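PDB 4R2F: extracellular solute-binding protein family 1 from Arthrobacter chlorophenolicus, which probably captures sugars outside the cell for an ABC transporter, as a family 1 solute-binding protein, with laminaribiose as a bound ligand. Local coordinates for residues V192-N202 / V249-T259; L208-G219 / N231-L241. All coordinates share one frame; numbering follows the deposited sequence.

From the N terminus, the chain leaves helix 176-188, runs through the loop 192-202 and enters helix 204-215, whose later turns and the glycines after them form the first half of contact 2. Twelve residues on, 231-241 opens helix 232-246 and closes the smaller loop. The chain then passes to 249-259, which returns to 192-202 as contact 1 and runs on into helix 259-267, whose first residue is Thr259. Contact 2 is thus nested inside the loop closed by contact 1. The two meet where Phe194 CE2 packs on Leu208 CD1 at 3.3 Å and Ile250 CD1 on Leu241 CD2 at 4.2 Å, so the helix pair is joined to loops that reach the sugar.

Contact 1: V192-N202 / V249-T259; sequences VGFATGSGAGN and VIDPAAVSYTT. With BGC (beta-D-glucopyranose), chain B.
Two loops run in the same direction, Gly193 beside Val249 and Asn202 beside Thr259, and come to 4.2 Å between Gly199 CA and Ser256 CA, with Ser198 N giving its hydrogen to Ala254 O. Two donors reach the carbonyl oxygen of Tyr257 from opposite faces of its plane, Gly199 N at 2.8 Å and Asn202 ND2 at 2.9 Å. With CG anti to the backbone N (chi1 -166°), the Asn202 amide reaches that oxygen nearly in its own plane, and its OD1 caps Ile204 N. Ser198 OG donates to Val255 O at 2.7 Å, well to the side of the carbonyl direction (C=O...O angle 103°). A CB on Gly199 would run into Ser256 O and the Tyr257 carbonyl carbon. Ala253 O lies over the centre of one face of the Tyr257 ring, whose OH donates to Asp251 OD2; Asp251 OD1 closes an Asx turn onto Ala253 N. One water joins Asn202 OD1, Thr259 OG1 and O6 of one glucose unit of the bound disaccharide, and Gly201 O lies 3.2 Å from that unit's C6, making this the pocket end. At the other end, Phe194 CB rests on Val249 CG1 at 3.9 Å. Helix 232-246 packs there through Leu244, helix 398-408 flanks Thr196 and Ser198, and backbone bonds tie Val192 to Ala272, just before strand 273-275, and Ala195 to Tyr273 within it.

Contact 2: L208-G219 / N231-L241; sequences LMIMMMLNNGGG and NDRNVEAVEFL
Arg233 O is gripped by two donors: Ala237 N, in the ordinary helical pattern, and Asn216 ND2, which comes from across the contact at 3.0 Å and sits on a lone pair. Asn216 follows helix 208-215, which ends in a Schellman motif with Gly217 at the C-prime position, and its side chain lies against the first turns of helix 232-246; the axes of segments 208-215 and 232-241 come within 8.4 Å, at 125° between their directions. The same ND2 also donates to Glu236 OE2, from above the carboxylate plane, and His301 NE2 bonds to that oxygen too. Arg233 NH1 reaches back to Asn216 O at 2.8 Å in the plane of its guanidinium, and forms a salt bridge with Asp303. The Asn234 amide pairs with the backbone of Gly219, OD1 accepting from N at 2.9 Å and ND2 donating to O at 2.8 Å; ND2 also donates to Val229 O. A leucine in its place would probably leave both Gly219 polar atoms and Val229 O without these mates and free the glycine turn to shift. Asn231 OD1 caps the helix by accepting from Asn234 N. Farther along, Ala237 CB lies against Met212 O and Met213 CA, and Leu241 CD1 fits between Met209 CE and Met212 CB. Bent at chi2 and chi3 (-67° and -79°), the Met212 chain brings its methyl CE to the edge of the Phe240 ring, 3.5 Å from CD2.

Contact 1: V192-N202 / V249-T259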
loop_
_atom_site.group_PDB
_atom_site.type_symbol
_atom_site.label_atom_id
_atom_site.label_comp_id
_atom_site.label_asym_id
_atom_site.label_seq_id
_atom_site.Cartn_x
_atom_site.Cartn_y
_atom_site.Cartn_z
ATOM N N VAL A 192 -14.968 4.587 -17.146
ATOM C CA VAL A 192 -14.110 3.444 -16.867
ATOM C C VAL A 192 -14.685 2.674 -15.708
ATOM O O VAL A 192 -14.782 3.169 -14.587
ATOM C CB VAL A 192 -12.665 3.869 -16.590
ATOM C CG1 VAL A 192 -11.837 2.682 -16.111
ATOM C CG2 VAL A 192 -12.074 4.460 -17.860
ATOM N N GLY A 193 -15.056 1.441 -15.987
ATOM C CA GLY A 193 -15.705 0.593 -14.992
ATOM C C GLY A 193 -14.801 0.011 -13.929
ATOM O O GLY A 193 -15.286 -0.459 -12.916
ATOM N N PHE A 194 -13.487 0.013 -14.161
ATOM C CA PHE A 194 -12.551 -0.452 -13.157
ATOM C C PHE A 194 -11.208 0.227 -13.395
ATOM O O PHE A 194 -10.339 -0.274 -14.146
ATOM C CB PHE A 194 -12.448 -1.980 -13.188
ATOM C CG PHE A 194 -11.995 -2.595 -11.896
ATOM C CD1 PHE A 194 -12.812 -2.578 -10.781
ATOM C CD2 PHE A 194 -10.786 -3.238 -11.813
ATOM C CE1 PHE A 194 -12.410 -3.154 -9.596
ATOM C CE2 PHE A 194 -10.385 -3.828 -10.638
ATOM C CZ PHE A 194 -11.192 -3.776 -9.522
ATOM N N ALA A 195 -11.042 1.367 -12.734
ATOM C CA ALA A 195 -9.911 2.230 -12.955
ATOM C C ALA A 195 -8.735 1.680 -12.195
ATOM O O ALA A 195 -8.846 1.334 -11.009
ATOM C CB ALA A 195 -10.219 3.644 -12.494
ATOM N N THR A 196 -7.615 1.605 -12.893
ATOM C CA THR A 196 -6.352 1.183 -12.309
ATOM C C THR A 196 -5.211 1.779 -13.151
ATOM O O THR A 196 -5.459 2.549 -14.066
ATOM C CB THR A 196 -6.271 -0.348 -12.183
ATOM O OG1 THR A 196 -5.208 -0.688 -11.293
ATOM C CG2 THR A 196 -6.032 -1.004 -13.526
ATOM N N GLY A 197 -3.974 1.435 -12.827
ATOM C CA GLY A 197 -2.850 1.916 -13.571
ATOM C C GLY A 197 -1.584 1.208 -13.180
ATOM O O GLY A 197 -1.392 0.900 -12.008
ATOM N N SER A 198 -0.707 1.000 -14.158
ATOM C CA SER A 198 0.601 0.372 -13.934
ATOM C C SER A 198 1.746 1.097 -14.600
ATOM O O SER A 198 2.819 0.515 -14.824
ATOM C CB SER A 198 0.580 -1.098 -14.371
ATOM O OG SER A 198 0.392 -1.223 -15.768
ATOM N N GLY A 199 1.552 2.388 -14.848
ATOM C CA GLY A 199 2.608 3.201 -15.436
ATOM C C GLY A 199 3.743 3.402 -14.476
ATOM O O GLY A 199 3.682 2.934 -13.337
ATOM N N ALA A 200 4.776 4.124 -14.919
ATOM C CA ALA A 200 5.964 4.361 -14.095
ATOM C C ALA A 200 5.567 5.026 -12.777
ATOM O O ALA A 200 4.795 5.977 -12.764
ATOM C CB ALA A 200 6.967 5.242 -14.825
ATOM N N GLY A 201 6.094 4.514 -11.681
ATOM C CA GLY A 201 5.765 5.036 -10.358
ATOM C C GLY A 201 4.433 4.581 -9.777
ATOM O O GLY A 201 4.119 4.884 -8.638
ATOM N N ASN A 202 3.631 3.876 -10.557
ATOM C CA ASN A 202 2.287 3.499 -10.132
ATOM C C ASN A 202 2.234 2.003 -9.806
ATOM O O ASN A 202 2.289 1.158 -10.697
ATOM C CB ASN A 202 1.292 3.848 -11.242
ATOM C CG ASN A 202 -0.128 3.807 -10.771
ATOM O OD1 ASN A 202 -0.398 3.416 -9.641
ATOM N ND2 ASN A 202 -1.045 4.214 -11.627
ATOM N N VAL A 249 -13.724 -2.906 -19.623
ATOM C CA VAL A 249 -14.094 -2.402 -18.281
ATOM C C VAL A 249 -12.851 -1.813 -17.613
ATOM O O VAL A 249 -12.899 -0.764 -16.958
ATOM C CB VAL A 249 -14.702 -3.536 -17.437
ATOM C CG1 VAL A 249 -14.889 -3.128 -15.977
ATOM C CG2 VAL A 249 -16.022 -3.975 -18.068
ATOM N N ILE A 250 -11.739 -2.516 -17.776
ATOM C CA ILE A 250 -10.441 -1.916 -17.568
ATOM C C ILE A 250 -10.092 -1.187 -18.857
ATOM O O ILE A 250 -10.248 -1.732 -19.957
ATOM C CB ILE A 250 -9.384 -2.983 -17.184
ATOM C CG1 ILE A 250 -9.673 -3.485 -15.753
ATOM C CG2 ILE A 250 -7.983 -2.421 -17.294
ATOM C CD1 ILE A 250 -8.785 -4.627 -15.270
ATOM N N ASP A 251 -9.620 0.042 -18.690
ATOM C CA ASP A 251 -9.256 0.953 -19.778
ATOM C C ASP A 251 -8.073 0.322 -20.493
ATOM O O ASP A 251 -7.112 -0.125 -19.838
ATOM C CB ASP A 251 -8.884 2.303 -19.145
ATOM C CG ASP A 251 -8.489 3.395 -20.148
ATOM O OD1 ASP A 251 -7.982 3.144 -21.265
ATOM O OD2 ASP A 251 -8.642 4.570 -19.750
ATOM N N PRO A 252 -8.133 0.239 -21.836
ATOM C CA PRO A 252 -7.032 -0.408 -22.540
ATOM C C PRO A 252 -5.680 0.290 -22.344
ATOM O O PRO A 252 -4.636 -0.360 -22.499
ATOM C CB PRO A 252 -7.473 -0.349 -24.018
ATOM C CG PRO A 252 -8.408 0.807 -24.073
ATOM C CD PRO A 252 -9.161 0.731 -22.772
ATOM N N ALA A 253 -5.677 1.582 -21.997
ATOM C CA ALA A 253 -4.404 2.264 -21.695
ATOM C C ALA A 253 -4.029 2.225 -20.212
ATOM O O ALA A 253 -3.036 2.823 -19.840
ATOM C CB ALA A 253 -4.442 3.702 -22.154
ATOM N N ALA A 254 -4.809 1.543 -19.369
ATOM C CA ALA A 254 -4.493 1.493 -17.906
ATOM C C ALA A 254 -3.038 1.083 -17.608
ATOM O O ALA A 254 -2.434 1.549 -16.656
ATOM C CB ALA A 254 -5.444 0.554 -17.182
ATOM N N VAL A 255 -2.497 0.188 -18.418
ATOM C CA VAL A 255 -1.125 -0.294 -18.250
ATOM C C VAL A 255 -0.100 0.848 -18.218
ATOM O O VAL A 255 0.960 0.740 -17.581
ATOM C CB VAL A 255 -0.767 -1.325 -19.370
ATOM C CG1 VAL A 255 -0.877 -0.709 -20.742
ATOM C CG2 VAL A 255 0.632 -1.877 -19.184
ATOM N N SER A 256 -0.416 1.941 -18.912
ATOM C CA SER A 256 0.493 3.054 -19.084
ATOM C C SER A 256 0.337 4.161 -18.044
ATOM O O SER A 256 1.142 5.099 -18.020
ATOM C CB SER A 256 0.285 3.680 -20.475
ATOM O OG SER A 256 -0.945 4.413 -20.553
ATOM N N TYR A 257 -0.692 4.071 -17.210
ATOM C CA TYR A 257 -1.095 5.233 -16.439
ATOM C C TYR A 257 -0.300 5.422 -15.167
ATOM O O TYR A 257 -0.186 4.525 -14.337
ATOM C CB TYR A 257 -2.556 5.167 -16.070
ATOM C CG TYR A 257 -3.558 5.391 -17.177
ATOM C CD1 TYR A 257 -3.273 6.165 -18.317
ATOM C CD2 TYR A 257 -4.826 4.882 -17.041
ATOM C CE1 TYR A 257 -4.246 6.368 -19.291
ATOM C CE2 TYR A 257 -5.794 5.064 -18.003
ATOM C CZ TYR A 257 -5.512 5.802 -19.120
ATOM O OH TYR A 257 -6.523 5.951 -20.039
ATOM N N THR A 258 0.230 6.618 -15.020
ATOM C CA THR A 258 0.964 7.019 -13.847
ATOM C C THR A 258 -0.044 7.352 -12.748
ATOM O O THR A 258 -1.273 7.369 -12.964
ATOM C CB THR A 258 1.766 8.320 -14.107
ATOM O OG1 THR A 258 0.836 9.326 -14.520
ATOM C CG2 THR A 258 2.876 8.160 -15.180
ATOM N N THR A 259 0.492 7.688 -11.577
ATOM C CA THR A 259 -0.351 8.054 -10.445
ATOM C C THR A 259 -1.157 9.292 -10.817
ATOM O O THR A 259 -2.348 9.363 -10.552
ATOM C CB THR A 259 0.504 8.267 -9.179
ATOM O OG1 THR A 259 1.047 7.005 -8.740
ATOM C CG2 THR A 259 -0.340 8.864 -8.073
HETATM C C2 BGC B . 0.539 4.175 -2.047
HETATM C C3 BGC B . 1.766 3.294 -2.335
HETATM C C4 BGC B . 1.976 3.208 -3.853
HETATM C C5 BGC B . 2.026 4.629 -4.472
HETATM C C6 BGC B . 2.309 4.627 -5.980
HETATM C C1 BGC B . 0.671 5.521 -2.782
HETATM O O1 BGC B . -0.499 6.318 -2.601
HETATM O O2 BGC B . 0.406 4.361 -0.628
HETATM O O3 BGC B . 1.567 2.012 -1.682
HETATM O O4 BGC B . 3.181 2.527 -4.225
HETATM O O5 BGC B . 0.803 5.253 -4.194
HETATM O O6 BGC B . 1.357 3.799 -6.650
HETATM O O HOH W 1 -8.663 0.848 -16.068
HETATM O O HOH W 2 3.257 7.509 -11.120
HETATM O O HOH W 3 3.968 4.911 -18.211
HETATM O O HOH W 4 3.564 7.420 -8.151
HETATM O O HOH W 5 -0.634 5.370 -7.718
#

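Contact 2: L208-G219 / N231-L241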
loop_
_atom_site.group_PDB
_atom_site.type_symbol
_atom_site.label_atom_id
_atom_site.label_comp_id
_atom_site.label_asym_id
_atom_site.label_seq_id
_atom_site.Cartn_x
_atom_site.Cartn_y
_atom_site.Cartn_z
ATOM N N LEU A 208 -3.729 -4.504 -7.271
ATOM C CA LEU A 208 -4.932 -5.067 -7.805
ATOM C C LEU A 208 -4.732 -6.552 -8.103
ATOM O O LEU A 208 -5.607 -7.341 -7.821
ATOM C CB LEU A 208 -5.347 -4.328 -9.081
ATOM C CG LEU A 208 -6.659 -4.768 -9.707
ATOM C CD1 LEU A 208 -7.834 -4.721 -8.727
ATOM C CD2 LEU A 208 -6.942 -3.929 -10.943
ATOM N N MET A 209 -3.596 -6.924 -8.685
ATOM C CA MET A 209 -3.363 -8.341 -9.078
ATOM C C MET A 209 -3.516 -9.206 -7.819
ATOM O O MET A 209 -4.338 -10.145 -7.767
ATOM C CB MET A 209 -1.974 -8.540 -9.711
ATOM C CG MET A 209 -1.703 -7.846 -11.060
ATOM S SD MET A 209 -2.808 -8.235 -12.435
ATOM C CE MET A 209 -3.950 -6.870 -12.363
ATOM N N ILE A 210 -2.803 -8.804 -6.774
ATOM C CA ILE A 210 -2.791 -9.556 -5.532
ATOM C C ILE A 210 -4.107 -9.415 -4.793
ATOM O O ILE A 210 -4.611 -10.408 -4.275
ATOM C CB ILE A 210 -1.636 -9.155 -4.588
ATOM C CG1 ILE A 210 -0.293 -9.165 -5.313
ATOM C CG2 ILE A 210 -1.591 -10.096 -3.374
ATOM C CD1 ILE A 210 0.119 -10.511 -5.844
ATOM N N MET A 211 -4.690 -8.216 -4.752
ATOM C CA MET A 211 -6.026 -8.072 -4.123
ATOM C C MET A 211 -7.048 -9.018 -4.718
ATOM O O MET A 211 -7.849 -9.611 -3.962
ATOM C CB MET A 211 -6.604 -6.647 -4.152
ATOM C CG MET A 211 -7.947 -6.548 -3.387
ATOM S SD MET A 211 -9.371 -6.937 -4.441
ATOM C CE MET A 211 -9.734 -5.283 -5.047
ATOM N N MET A 212 -7.043 -9.182 -6.048
ATOM C CA MET A 212 -8.083 -10.032 -6.639
ATOM C C MET A 212 -7.848 -11.509 -6.347
ATOM O O MET A 212 -8.819 -12.262 -6.154
ATOM C CB MET A 212 -8.273 -9.785 -8.137
ATOM C CG MET A 212 -8.785 -8.375 -8.453
ATOM S SD MET A 212 -10.461 -8.006 -7.893
ATOM C CE MET A 212 -11.298 -8.843 -9.200
ATOM N N MET A 213 -6.590 -11.914 -6.278
ATOM C CA MET A 213 -6.253 -13.288 -5.838
ATOM C C MET A 213 -6.783 -13.481 -4.409
ATOM O O MET A 213 -7.477 -14.453 -4.123
ATOM C CB MET A 213 -4.730 -13.550 -5.893
ATOM C CG MET A 213 -4.092 -13.608 -7.291
ATOM S SD MET A 213 -2.293 -13.767 -7.230
ATOM C CE MET A 213 -1.813 -12.858 -8.650
ATOM N N LEU A 214 -6.488 -12.539 -3.514
ATOM C CA LEU A 214 -6.954 -12.657 -2.117
ATOM C C LEU A 214 -8.466 -12.694 -2.019
ATOM O O LEU A 214 -9.030 -13.484 -1.275
ATOM C CB LEU A 214 -6.407 -11.504 -1.279
ATOM C CG LEU A 214 -4.888 -11.439 -1.164
ATOM C CD1 LEU A 214 -4.528 -10.295 -0.235
ATOM C CD2 LEU A 214 -4.279 -12.726 -0.668
ATOM N N ASN A 215 -9.116 -11.865 -2.827
ATOM C CA ASN A 215 -10.563 -11.805 -2.878
ATOM C C ASN A 215 -11.189 -13.130 -3.323
ATOM O O ASN A 215 -12.324 -13.410 -2.988
ATOM C CB ASN A 215 -10.966 -10.660 -3.799
ATOM C CG ASN A 215 -12.395 -10.197 -3.619
ATOM O OD1 ASN A 215 -13.230 -10.846 -2.988
ATOM N ND2 ASN A 215 -12.686 -9.050 -4.204
ATOM N N ASN A 216 -10.452 -13.964 -4.040
ATOM C CA ASN A 216 -10.973 -15.269 -4.424
ATOM C C ASN A 216 -10.443 -16.420 -3.574
ATOM O O ASN A 216 -10.456 -17.573 -4.020
ATOM C CB ASN A 216 -10.618 -15.534 -5.882
ATOM C CG ASN A 216 -11.491 -16.607 -6.521
ATOM O OD1 ASN A 216 -12.670 -16.753 -6.193
ATOM N ND2 ASN A 216 -10.917 -17.325 -7.486
ATOM N N GLY A 217 -9.978 -16.125 -2.361
ATOM C CA GLY A 217 -9.450 -17.157 -1.479
ATOM C C GLY A 217 -8.075 -17.653 -1.888
ATOM O O GLY A 217 -7.623 -18.661 -1.398
ATOM N N GLY A 218 -7.401 -16.937 -2.781
ATOM C CA GLY A 218 -6.065 -17.322 -3.243
ATOM C C GLY A 218 -4.981 -16.581 -2.528
ATOM O O GLY A 218 -5.116 -16.273 -1.352
ATOM N N GLY A 219 -3.894 -16.315 -3.243
ATOM C CA GLY A 219 -2.720 -15.669 -2.687
ATOM C C GLY A 219 -1.450 -16.220 -3.248
ATOM O O GLY A 219 -1.440 -17.287 -3.857
ATOM N N ASN A 231 -2.016 -21.884 -7.961
ATOM C CA ASN A 231 -3.281 -22.305 -7.344
ATOM C C ASN A 231 -4.493 -21.924 -8.221
ATOM O O ASN A 231 -4.546 -20.834 -8.797
ATOM C CB ASN A 231 -3.339 -21.724 -5.910
ATOM C CG ASN A 231 -4.733 -21.402 -5.460
ATOM O OD1 ASN A 231 -5.275 -20.365 -5.810
ATOM N ND2 ASN A 231 -5.326 -22.290 -4.673
ATOM N N ASP A 232 -5.458 -22.828 -8.331
ATOM C CA ASP A 232 -6.677 -22.577 -9.128
ATOM C C ASP A 232 -7.486 -21.328 -8.786
ATOM O O ASP A 232 -8.235 -20.842 -9.632
ATOM C CB ASP A 232 -7.663 -23.734 -9.007
ATOM C CG ASP A 232 -7.179 -25.027 -9.681
ATOM O OD1 ASP A 232 -5.962 -25.262 -9.895
ATOM O OD2 ASP A 232 -8.061 -25.848 -9.976
ATOM N N ARG A 233 -7.437 -20.859 -7.544
ATOM C CA ARG A 233 -8.144 -19.625 -7.203
ATOM C C ARG A 233 -7.426 -18.419 -7.801
ATOM O O ARG A 233 -8.054 -17.446 -8.197
ATOM C CB ARG A 233 -8.280 -19.432 -5.698
ATOM C CG ARG A 233 -9.121 -20.482 -4.996
ATOM C CD ARG A 233 -10.535 -20.449 -5.494
ATOM N NE ARG A 233 -11.431 -21.295 -4.719
ATOM C CZ ARG A 233 -12.095 -20.933 -3.628
ATOM N NH1 ARG A 233 -11.957 -19.727 -3.088
ATOM N NH2 ARG A 233 -12.901 -21.811 -3.056
ATOM N N ASN A 234 -6.111 -18.499 -7.852
ATOM C CA ASN A 234 -5.334 -17.498 -8.527
ATOM C C ASN A 234 -5.616 -17.490 -10.015
ATOM O O ASN A 234 -5.722 -16.426 -10.601
ATOM C CB ASN A 234 -3.851 -17.689 -8.276
ATOM C CG ASN A 234 -3.461 -17.439 -6.824
ATOM O OD1 ASN A 234 -4.232 -16.846 -6.049
ATOM N ND2 ASN A 234 -2.247 -17.848 -6.463
ATOM N N VAL A 235 -5.767 -18.655 -10.626
ATOM C CA VAL A 235 -6.013 -18.708 -12.074
ATOM C C VAL A 235 -7.328 -18.048 -12.390
ATOM O O VAL A 235 -7.428 -17.241 -13.321
ATOM C CB VAL A 235 -6.014 -20.157 -12.629
ATOM C CG1 VAL A 235 -6.442 -20.188 -14.091
ATOM C CG2 VAL A 235 -4.634 -20.769 -12.474
ATOM N N GLU A 236 -8.350 -18.400 -11.630
ATOM C CA GLU A 236 -9.651 -17.762 -11.794
ATOM C C GLU A 236 -9.617 -16.241 -11.657
ATOM O O GLU A 236 -10.346 -15.543 -12.362
ATOM C CB GLU A 236 -10.614 -18.242 -10.736
ATOM C CG GLU A 236 -11.725 -19.118 -11.212
ATOM C CD GLU A 236 -12.752 -19.266 -10.127
ATOM O OE1 GLU A 236 -13.922 -18.929 -10.380
ATOM O OE2 GLU A 236 -12.368 -19.675 -9.010
ATOM N N ALA A 237 -8.840 -15.757 -10.690
ATOM C CA ALA A 237 -8.726 -14.343 -10.419
ATOM C C ALA A 237 -8.127 -13.639 -11.628
ATOM O O ALA A 237 -8.640 -12.612 -12.068
ATOM C CB ALA A 237 -7.893 -14.099 -9.170
ATOM N N VAL A 238 -7.086 -14.241 -12.195
ATOM C CA VAL A 238 -6.431 -13.682 -13.355
ATOM C C VAL A 238 -7.310 -13.767 -14.595
ATOM O O VAL A 238 -7.322 -12.826 -15.388
ATOM C CB VAL A 238 -5.062 -14.328 -13.609
ATOM C CG1 VAL A 238 -4.449 -13.813 -14.911
ATOM C CG2 VAL A 238 -4.121 -14.001 -12.465
ATOM N N GLU A 239 -8.051 -14.864 -14.752
ATOM C CA GLU A 239 -9.032 -14.980 -15.834
ATOM C C GLU A 239 -10.092 -13.880 -15.757
ATOM O O GLU A 239 -10.549 -13.382 -16.771
ATOM C CB GLU A 239 -9.723 -16.358 -15.829
ATOM C CG GLU A 239 -8.837 -17.494 -16.328
ATOM C CD GLU A 239 -9.485 -18.879 -16.243
ATOM O OE1 GLU A 239 -10.476 -19.075 -15.498
ATOM O OE2 GLU A 239 -8.987 -19.796 -16.928
ATOM N N PHE A 240 -10.492 -13.503 -14.551
ATOM C CA PHE A 240 -11.498 -12.476 -14.411
ATOM C C PHE A 240 -10.949 -11.102 -14.824
ATOM O O PHE A 240 -11.612 -10.354 -15.540
ATOM C CB PHE A 240 -12.050 -12.458 -13.000
ATOM C CG PHE A 240 -13.088 -11.418 -12.794
ATOM C CD1 PHE A 240 -14.330 -11.522 -13.424
ATOM C CD2 PHE A 240 -12.834 -10.319 -11.987
ATOM C CE1 PHE A 240 -15.296 -10.550 -13.252
ATOM C CE2 PHE A 240 -13.813 -9.350 -11.798
ATOM C CZ PHE A 240 -15.034 -9.459 -12.439
ATOM N N LEU A 241 -9.737 -10.801 -14.391
ATOM C CA LEU A 241 -9.068 -9.574 -14.795
ATOM C C LEU A 241 -8.910 -9.503 -16.316
ATOM O O LEU A 241 -9.212 -8.486 -16.929
ATOM C CB LEU A 241 -7.721 -9.457 -14.097
ATOM C CG LEU A 241 -7.874 -9.129 -12.600
ATOM C CD1 LEU A 241 -6.641 -9.474 -11.788
ATOM C CD2 LEU A 241 -8.254 -7.673 -12.411
#